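PDB 4B6X: avirulence protein from Pseudomonas syringae, which is a type III secreted effector whose C-terminal, in planta processed coiled-coil domain, the part described here, is probably involved in triggering plant immunity. Local coordinates for residues Q29-K34 with A69-L74. Numbering follows the deposited sequence.
Sequences QEIEDK and ADLADL
L74 carries much of the apolar contact, set between E30, I31 and K34. I31 and L74 lie alongside each other, pointing opposite ways, I31 CG1 lying 3.8 Å from L74 CB, while I31 CD1 reaches the L74 carbonyl. L71 CG is anti to the backbone N (chi1 -179°), and chi2 of 57° then sets CD1 4.0 Å from I31 CG2 and also near the I31 carbonyl oxygen.

Two charged residues join this layer, K34 with its aliphatic chain and E30 with CG and the carboxylate. The extended E30 side chain crosses L74 at about a right angle, and its carboxylate lies against both leucine methyls, with E30 CD 3.6 Å from L74 CD1. K34 runs over L71, its CG 3.9 Å from L71 CB, then bends so that CE meets L74 CD1 at 3.7 Å and CD packs on D70 CB.

The polar link is indirect: K34 NZ and D70 OD2 stand 4.2 Å apart, too far for a salt bridge, and one water accepts from NZ and donates to OD2, the latter bond being short.

Segments 29-34 and 69-74 run antiparallel at 157°, their axes 9.8 Å apart at closest, within helices 25-50 and 54-89, the two arms of a helical hairpin coiled coil; L71 also touches Q35 and V38, and L74 touches L27, extending the seam along helix 25-50.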
# COMPACT_ATOMS: atom_id res chain seq x y z
N GLN A 29 0.19 1.14 11.29
CA GLN A 29 -1.15 0.63 11.09
C GLN A 29 -1.69 1.06 9.71
O GLN A 29 -2.32 0.27 9.03
CB GLN A 29 -2.04 1.05 12.27
CG GLN A 29 -3.47 0.54 12.22
CD GLN A 29 -3.57 -0.98 12.21
OE1 GLN A 29 -3.22 -1.63 13.18
NE2 GLN A 29 -4.04 -1.55 11.09
N GLU A 30 -1.39 2.29 9.28
CA GLU A 30 -1.78 2.76 7.95
C GLU A 30 -1.16 1.95 6.83
O GLU A 30 -1.79 1.66 5.79
CB GLU A 30 -1.45 4.24 7.74
CG GLU A 30 -2.33 4.84 6.63
CD GLU A 30 -1.96 6.25 6.13
OE1 GLU A 30 -1.20 7.00 6.78
OE2 GLU A 30 -2.48 6.57 5.02
N ILE A 31 0.10 1.60 7.03
CA ILE A 31 0.81 0.78 6.10
C ILE A 31 0.11 -0.57 5.96
O ILE A 31 -0.13 -1.02 4.85
CB ILE A 31 2.25 0.57 6.52
CG1 ILE A 31 3.00 1.89 6.31
CG2 ILE A 31 2.88 -0.62 5.74
CD1 ILE A 31 4.43 1.91 6.92
N GLU A 32 -0.24 -1.22 7.06
CA GLU A 32 -0.97 -2.49 6.95
C GLU A 32 -2.38 -2.32 6.29
O GLU A 32 -2.81 -3.17 5.51
CB GLU A 32 -1.11 -3.15 8.32
CG GLU A 32 0.22 -3.65 8.97
CD GLU A 32 0.95 -4.72 8.13
OE1 GLU A 32 1.75 -4.31 7.21
OE2 GLU A 32 0.70 -5.93 8.37
N ASP A 33 -3.09 -1.24 6.63
CA ASP A 33 -4.40 -0.96 6.04
C ASP A 33 -4.23 -0.76 4.53
O ASP A 33 -5.03 -1.25 3.74
CB ASP A 33 -5.07 0.29 6.64
CG ASP A 33 -5.37 0.18 8.11
OD1 ASP A 33 -5.44 -0.91 8.69
OD2 ASP A 33 -5.55 1.25 8.73
N LYS A 34 -3.17 -0.06 4.14
CA LYS A 34 -2.90 0.23 2.75
C LYS A 34 -2.41 -0.98 1.96
O LYS A 34 -2.77 -1.12 0.79
CB LYS A 34 -1.94 1.42 2.60
CG LYS A 34 -1.77 1.87 1.12
CD LYS A 34 -1.87 3.36 0.71
CE LYS A 34 -2.48 4.36 1.63
NZ LYS A 34 -3.64 5.09 1.07
N ALA A 69 1.74 3.52 -5.12
CA ALA A 69 2.60 4.68 -4.95
C ALA A 69 2.50 5.25 -3.53
O ALA A 69 3.52 5.59 -2.92
CB ALA A 69 2.24 5.76 -5.99
N ASP A 70 1.27 5.36 -3.02
CA ASP A 70 1.03 5.84 -1.69
C ASP A 70 1.66 4.92 -0.64
O ASP A 70 2.23 5.38 0.33
CB ASP A 70 -0.47 5.98 -1.44
CG ASP A 70 -1.11 7.12 -2.23
OD1 ASP A 70 -0.38 8.05 -2.70
OD2 ASP A 70 -2.36 7.10 -2.37
N LEU A 71 1.56 3.62 -0.86
CA LEU A 71 2.16 2.66 0.06
C LEU A 71 3.67 2.82 0.12
O LEU A 71 4.25 2.79 1.21
CB LEU A 71 1.80 1.21 -0.34
CG LEU A 71 2.33 0.07 0.52
CD1 LEU A 71 1.86 0.25 1.93
CD2 LEU A 71 1.94 -1.35 -0.07
N ALA A 72 4.33 2.89 -1.03
CA ALA A 72 5.76 3.02 -1.04
C ALA A 72 6.23 4.29 -0.28
O ALA A 72 7.21 4.24 0.43
CB ALA A 72 6.26 2.98 -2.45
N ASP A 73 5.52 5.41 -0.43
CA ASP A 73 5.81 6.61 0.36
C ASP A 73 5.61 6.40 1.85
O ASP A 73 6.43 6.82 2.68
CB ASP A 73 4.96 7.79 -0.11
CG ASP A 73 5.45 8.38 -1.43
OD1 ASP A 73 6.53 8.00 -1.91
OD2 ASP A 73 4.77 9.28 -1.97
N LEU A 74 4.51 5.75 2.21
CA LEU A 74 4.26 5.47 3.60
C LEU A 74 5.42 4.64 4.20
O LEU A 74 5.92 4.92 5.29
CB LEU A 74 2.91 4.80 3.82
CG LEU A 74 1.61 5.60 3.61
CD1 LEU A 74 0.43 4.70 3.95
CD2 LEU A 74 1.56 6.84 4.44
O HOH W 1 -3.92 5.25 -1.65